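Local coordinates for protein beta2-microglobulin (Anolis carolinensis, PDB 7CPO) that forms the light chain of a class I MHC complex, where it packs against the heavy chain and probably supports peptide presentation, at residues Q8-H13 and T22-A27; G18-F23 and Y67-P72. All blocks are in the same frame, centred on the assembly; numbering follows the deposited sequence.

Contact 1 of 2, residues Q8-H13 and T22-A27; sequences QVYFRH and TFHCYA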
loop_
_atom_site.group_PDB
_atom_site.type_symbol
_atom_site.label_atom_id
_atom_site.label_comp_id
_atom_site.label_asym_id
_atom_site.label_seq_id
_atom_site.Cartn_x
_atom_site.Cartn_y
_atom_site.Cartn_z
ATOM N N GLN B 8 -2.675 -8.618 9.648
ATOM C CA GLN B 8 -1.609 -8.588 10.636
ATOM C C GLN B 8 -1.923 -7.504 11.659
ATOM O O GLN B 8 -2.368 -6.413 11.298
ATOM C CB GLN B 8 -0.260 -8.336 9.963
ATOM C CG GLN B 8 0.922 -8.225 10.879
ATOM C CD GLN B 8 2.198 -8.692 10.203
ATOM O OE1 GLN B 8 2.389 -9.889 9.984
ATOM N NE2 GLN B 8 3.077 -7.748 9.860
ATOM N N VAL B 9 -1.708 -7.817 12.932
ATOM C CA VAL B 9 -1.940 -6.890 14.033
ATOM C C VAL B 9 -0.631 -6.676 14.783
ATOM O O VAL B 9 0.179 -7.600 14.925
ATOM C CB VAL B 9 -3.038 -7.409 14.985
ATOM C CG1 VAL B 9 -4.358 -7.559 14.236
ATOM C CG2 VAL B 9 -2.613 -8.731 15.643
ATOM N N TYR B 10 -0.415 -5.450 15.261
ATOM C CA TYR B 10 0.859 -5.122 15.899
ATOM C C TYR B 10 0.732 -3.776 16.604
ATOM O O TYR B 10 -0.158 -2.978 16.291
ATOM C CB TYR B 10 2.008 -5.079 14.880
ATOM C CG TYR B 10 1.666 -4.273 13.636
ATOM C CD1 TYR B 10 2.119 -2.965 13.482
ATOM C CD2 TYR B 10 0.870 -4.815 12.628
ATOM C CE1 TYR B 10 1.788 -2.220 12.349
ATOM C CE2 TYR B 10 0.524 -4.080 11.507
ATOM C CZ TYR B 10 0.992 -2.787 11.366
ATOM O OH TYR B 10 0.653 -2.075 10.240
ATOM N N PHE B 11 1.633 -3.547 17.565
ATOM C CA PHE B 11 1.895 -2.260 18.186
ATOM C C PHE B 11 3.069 -1.587 17.493
ATOM O O PHE B 11 3.931 -2.250 16.912
ATOM C CB PHE B 11 2.255 -2.413 19.665
ATOM C CG PHE B 11 1.099 -2.721 20.566
ATOM C CD1 PHE B 11 -0.113 -2.086 20.412
ATOM C CD2 PHE B 11 1.253 -3.628 21.603
ATOM C CE1 PHE B 11 -1.164 -2.365 21.259
ATOM C CE2 PHE B 11 0.213 -3.916 22.446
ATOM C CZ PHE B 11 -1.001 -3.286 22.277
ATOM N N ARG B 12 3.130 -0.256 17.607
ATOM C CA ARG B 12 4.293 0.463 17.088
ATOM C C ARG B 12 5.549 0.110 17.880
ATOM O O ARG B 12 6.626 -0.088 17.297
ATOM C CB ARG B 12 4.043 1.975 17.104
ATOM C CG ARG B 12 5.308 2.830 16.954
ATOM C CD ARG B 12 5.925 2.676 15.563
ATOM N NE ARG B 12 7.103 3.521 15.356
ATOM C CZ ARG B 12 8.335 3.161 15.694
ATOM N NH1 ARG B 12 8.539 1.985 16.270
ATOM N NH2 ARG B 12 9.361 3.964 15.474
ATOM N N HIS B 13 5.435 0.041 19.209
ATOM C CA HIS B 13 6.494 -0.453 20.079
ATOM C C HIS B 13 6.028 -1.705 20.822
ATOM O O HIS B 13 4.825 -1.899 21.024
ATOM C CB HIS B 13 6.926 0.595 21.114
ATOM C CG HIS B 13 7.212 1.945 20.537
ATOM N ND1 HIS B 13 8.422 2.267 19.961
ATOM C CD2 HIS B 13 6.453 3.065 20.478
ATOM C CE1 HIS B 13 8.392 3.527 19.561
ATOM N NE2 HIS B 13 7.209 4.032 19.862
ATOM N N THR B 22 0.642 2.580 19.789
ATOM C CA THR B 22 -0.358 2.587 18.733
ATOM C C THR B 22 -0.622 1.158 18.314
ATOM O O THR B 22 0.313 0.408 18.018
ATOM C CB THR B 22 0.088 3.416 17.533
ATOM O OG1 THR B 22 0.435 4.725 17.977
ATOM C CG2 THR B 22 -1.027 3.502 16.495
ATOM N N PHE B 23 -1.891 0.788 18.307
ATOM C CA PHE B 23 -2.330 -0.530 17.890
ATOM C C PHE B 23 -2.757 -0.446 16.433
ATOM O O PHE B 23 -3.545 0.431 16.076
ATOM C CB PHE B 23 -3.498 -0.987 18.767
ATOM C CG PHE B 23 -4.049 -2.335 18.408
ATOM C CD1 PHE B 23 -3.219 -3.449 18.352
ATOM C CD2 PHE B 23 -5.401 -2.492 18.156
ATOM C CE1 PHE B 23 -3.733 -4.693 18.035
ATOM C CE2 PHE B 23 -5.924 -3.734 17.834
ATOM C CZ PHE B 23 -5.087 -4.836 17.777
ATOM N N HIS B 24 -2.249 -1.353 15.601
ATOM C CA HIS B 24 -2.544 -1.367 14.172
ATOM C C HIS B 24 -3.184 -2.679 13.763
ATOM O O HIS B 24 -2.821 -3.743 14.266
ATOM C CB HIS B 24 -1.287 -1.192 13.310
ATOM C CG HIS B 24 -0.434 -0.020 13.682
ATOM N ND1 HIS B 24 0.401 -0.025 14.782
ATOM C CD2 HIS B 24 -0.246 1.178 13.068
ATOM C CE1 HIS B 24 1.052 1.127 14.841
ATOM N NE2 HIS B 24 0.678 1.874 13.814
ATOM N N CYS B 25 -4.106 -2.600 12.809
ATOM C CA CYS B 25 -4.578 -3.764 12.075
ATOM C C CYS B 25 -4.466 -3.475 10.580
ATOM O O CYS B 25 -4.958 -2.450 10.095
ATOM C CB CYS B 25 -6.011 -4.126 12.469
ATOM S SG CYS B 25 -6.648 -5.571 11.561
ATOM N N TYR B 26 -3.813 -4.376 9.851
ATOM C CA TYR B 26 -3.443 -4.143 8.461
ATOM C C TYR B 26 -3.890 -5.317 7.605
ATOM O O TYR B 26 -3.602 -6.473 7.926
ATOM C CB TYR B 26 -1.937 -3.927 8.336
ATOM C CG TYR B 26 -1.468 -3.709 6.926
ATOM C CD1 TYR B 26 -1.827 -2.569 6.218
ATOM C CD2 TYR B 26 -0.661 -4.646 6.295
ATOM C CE1 TYR B 26 -1.389 -2.372 4.917
ATOM C CE2 TYR B 26 -0.229 -4.459 5.003
ATOM C CZ TYR B 26 -0.598 -3.321 4.316
ATOM O OH TYR B 26 -0.165 -3.134 3.024
ATOM N N ALA B 27 -4.605 -5.016 6.532
ATOM C CA ALA B 27 -5.132 -6.008 5.616
ATOM C C ALA B 27 -4.616 -5.703 4.223
ATOM O O ALA B 27 -4.532 -4.541 3.825
ATOM C CB ALA B 27 -6.658 -6.017 5.603
#
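Strands 6-11 and 21-30 form an antiparallel hairpin, with 6-11 the outermost strand of one sheet of the immunoglobulin C1-set sandwich. Gln-8 pairs with Tyr-26 and Tyr-10 with His-24 as antiparallel hydrogen-bonded pairs. The shortest of these bonds runs from His-24 N to Tyr-10 O, 2.7 Å, nearly along the C=O axis. Arg-12 N reaches Thr-22 O at 2.9 Å and adds a bond just past the strand.

Val-9, Phe-11, Phe-23 and Cys-25 share the face turned to the core. Phe-11 crosses Phe-23 obliquely, with CE1 3.7 Å from Phe-23 CB. Val-9 CG1 lies 4.0 Å from Cys-25 SG, which is in the disulfide with Cys-80 of the facing sheet.

Gln-8, Tyr-10, His-24 and Tyr-26 share the other face. Tyr-10 CG sits in the crowded position between backbone N and carbonyl carbon (chi1 48°). This swings the ring under His-24, whose CB stands over its face, 3.6 Å from the ring centroid. The two rings are nearly parallel, 7° apart, but slid so that they barely overlap. His-24 ND1 makes a weak bond to Tyr-10 O, 3.4 Å.

Tyr-10 OH bonds to Pro-237 O of the MHC class I antigen chain. His-24 NE2 faces the N-H of Ser-239 of that chain, so it probably accepts; ND1 would then carry the proton, leaving His-24 probably neutral and held mainly through NE2.

Contact 2 of 2, residues G18-F23 and Y67-P72; sequences GKENTF and YAKVIP
Glu-20 leaves the backbone with CG anti to N (chi1 -163°) and runs on extended (chi2 -177°), across the end of strand 62-70. CB only skirts Val-70 O. CG comes closer, 3.3 Å from Val-70 O, and on its other contact lies 3.9 Å from Ile-71 CG1. CD then passes the aliphatic chain of Lys-69. OE1 rests beside that chain, 3.3 Å from Lys-69 CD. The ammonium does not close on the carboxylate: Lys-69 bends at its last two torsions, and NZ stays 5.0 Å from Glu-20 OE1. Any attraction between the two charges is therefore probably long-range.

The segments pair antiparallel where strands 21-30 and 62-70 run side by side, in one of the two sheets of the immunoglobulin fold, the one that also holds 6-11 and 49-56. Asn-21 with Val-70 and Phe-23 with Ala-68 are hydrogen-bonded pairs. Asn-21 N meets Val-70 O at 2.8 Å, nearly along the C=O axis. The return bond, Val-70 N to Asn-21 O, comes from above the carbonyl plane, 35° out of it. Thr-22 and Tyr-67 lie side by side on one face, Thr-22 CG2 being 3.9 Å from Tyr-67 CD1.

Beyond the end of strand 62-70, Pro-72 packs its ring against Lys-19 and Asn-21 of 18-23. Its CD is 3.1 Å from Lys-19 O, and CG and CD both touch Asn-21 CB. An alanine here would lose the ring atoms CG and CD and would probably loosen the packing over Lys-19 and Asn-21. Ile-71 CG2 lies against the backbone of Gly-18, whose N donates to Pro-72 O, 2.8 Å away.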
loop_
_atom_site.group_PDB
_atom_site.type_symbol
_atom_site.label_atom_id
_atom_site.label_comp_id
_atom_site.label_asym_id
_atom_site.label_seq_id
_atom_site.Cartn_x
_atom_site.Cartn_y
_atom_site.Cartn_z
ATOM N N GLY B 18 1.222 1.263 31.072
ATOM C CA GLY B 18 1.224 2.697 31.272
ATOM C C GLY B 18 1.934 3.530 30.220
ATOM O O GLY B 18 1.865 4.762 30.289
ATOM N N LYS B 19 2.616 2.912 29.258
ATOM C CA LYS B 19 3.379 3.617 28.230
ATOM C C LYS B 19 2.587 3.611 26.927
ATOM O O LYS B 19 2.196 2.545 26.434
ATOM C CB LYS B 19 4.749 2.955 28.034
ATOM C CG LYS B 19 5.714 3.627 27.052
ATOM C CD LYS B 19 5.492 5.129 26.888
ATOM C CE LYS B 19 6.819 5.868 26.833
ATOM N NZ LYS B 19 7.601 5.539 25.602
ATOM N N GLU B 20 2.356 4.794 26.362
ATOM C CA GLU B 20 1.407 4.884 25.267
ATOM C C GLU B 20 1.978 4.312 23.975
ATOM O O GLU B 20 3.169 4.442 23.672
ATOM C CB GLU B 20 0.931 6.312 25.040
ATOM C CG GLU B 20 -0.348 6.296 24.204
ATOM C CD GLU B 20 -0.887 7.656 23.852
ATOM O OE1 GLU B 20 -2.067 7.725 23.424
ATOM O OE2 GLU B 20 -0.143 8.651 24.017
ATOM N N ASN B 21 1.096 3.682 23.213
ATOM C CA ASN B 21 1.445 2.892 22.053
ATOM C C ASN B 21 0.411 3.155 20.962
ATOM O O ASN B 21 -0.581 3.864 21.162
ATOM C CB ASN B 21 1.499 1.411 22.438
ATOM C CG ASN B 21 2.463 0.618 21.585
ATOM O OD1 ASN B 21 2.541 0.802 20.359
ATOM N ND2 ASN B 21 3.188 -0.300 22.225
ATOM N N THR B 22 0.642 2.580 19.789
ATOM C CA THR B 22 -0.358 2.587 18.733
ATOM C C THR B 22 -0.622 1.158 18.314
ATOM O O THR B 22 0.313 0.408 18.018
ATOM C CB THR B 22 0.088 3.416 17.533
ATOM O OG1 THR B 22 0.435 4.725 17.977
ATOM C CG2 THR B 22 -1.027 3.502 16.495
ATOM N N PHE B 23 -1.891 0.788 18.307
ATOM C CA PHE B 23 -2.330 -0.530 17.890
ATOM C C PHE B 23 -2.757 -0.446 16.433
ATOM O O PHE B 23 -3.545 0.431 16.076
ATOM C CB PHE B 23 -3.498 -0.987 18.767
ATOM C CG PHE B 23 -4.049 -2.335 18.408
ATOM C CD1 PHE B 23 -3.219 -3.449 18.352
ATOM C CD2 PHE B 23 -5.401 -2.492 18.156
ATOM C CE1 PHE B 23 -3.733 -4.693 18.035
ATOM C CE2 PHE B 23 -5.924 -3.734 17.834
ATOM C CZ PHE B 23 -5.087 -4.836 17.777
ATOM N N TYR B 67 -5.924 1.981 12.824
ATOM C CA TYR B 67 -5.106 2.094 14.022
ATOM C C TYR B 67 -5.739 3.057 15.016
ATOM O O TYR B 67 -6.659 3.815 14.692
ATOM C CB TYR B 67 -3.671 2.516 13.675
ATOM C CG TYR B 67 -3.571 3.856 12.988
ATOM C CD1 TYR B 67 -3.341 5.017 13.714
ATOM C CD2 TYR B 67 -3.700 3.962 11.613
ATOM C CE1 TYR B 67 -3.260 6.257 13.087
ATOM C CE2 TYR B 67 -3.612 5.200 10.972
ATOM C CZ TYR B 67 -3.391 6.340 11.715
ATOM O OH TYR B 67 -3.306 7.562 11.079
ATOM N N ALA B 68 -5.227 3.005 16.250
ATOM C CA ALA B 68 -5.734 3.804 17.356
ATOM C C ALA B 68 -4.674 3.867 18.438
ATOM O O ALA B 68 -3.949 2.898 18.660
ATOM C CB ALA B 68 -7.030 3.232 17.933
ATOM N N LYS B 69 -4.569 5.025 19.078
ATOM C CA LYS B 69 -3.687 5.162 20.222
ATOM C C LYS B 69 -4.287 4.415 21.409
ATOM O O LYS B 69 -5.508 4.276 21.533
ATOM C CB LYS B 69 -3.464 6.636 20.563
ATOM C CG LYS B 69 -2.464 7.357 19.645
ATOM C CD LYS B 69 -1.941 8.662 20.270
ATOM C CE LYS B 69 -3.069 9.678 20.523
ATOM N NZ LYS B 69 -3.037 10.859 19.594
ATOM N N VAL B 70 -3.411 3.900 22.270
ATOM C CA VAL B 70 -3.839 3.085 23.398
ATOM C C VAL B 70 -2.701 3.033 24.403
ATOM O O VAL B 70 -1.539 3.261 24.057
ATOM C CB VAL B 70 -4.262 1.666 22.935
ATOM C CG1 VAL B 70 -3.041 0.790 22.697
ATOM C CG2 VAL B 70 -5.185 1.047 23.966
ATOM N N ILE B 71 -3.036 2.761 25.657
ATOM C CA ILE B 71 -2.070 2.635 26.741
ATOM C C ILE B 71 -2.144 1.216 27.286
ATOM O O ILE B 71 -3.100 0.865 27.993
ATOM C CB ILE B 71 -2.312 3.671 27.844
ATOM C CG1 ILE B 71 -2.442 5.076 27.258
ATOM C CG2 ILE B 71 -1.186 3.638 28.853
ATOM C CD1 ILE B 71 -2.488 6.154 28.337
ATOM N N PRO B 72 -1.180 0.364 26.986
ATOM C CA PRO B 72 -1.245 -1.025 27.448
ATOM C C PRO B 72 -1.202 -1.166 28.972
ATOM O O PRO B 72 -0.717 -0.295 29.699
ATOM C CB PRO B 72 -0.019 -1.677 26.793
ATOM C CG PRO B 72 0.269 -0.820 25.576
ATOM C CD PRO B 72 -0.121 0.577 25.970
#

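From the N terminus, strand 6-11 comes first. Contact 1 pairs it with strand 21-30 and closes the short loop between them. Contact 2 begins in that loop, at Gly-18, and continues onto the same strand. It then closes a much longer loop, which holds strands 36-41, 44-45 and 49-56, by pairing with the end of strand 62-70. The two spans overlap rather than nest, and they share Thr-22 and Phe-23. Strand 21-30 thus has one neighbour on each edge, and the contacts together tie three adjacent strands of one sheet. They also meet directly: Asn-21 ND2 probably bonds to His-13 O, 2.6 Å, which would help hold the two ends of the 13-21 loop together.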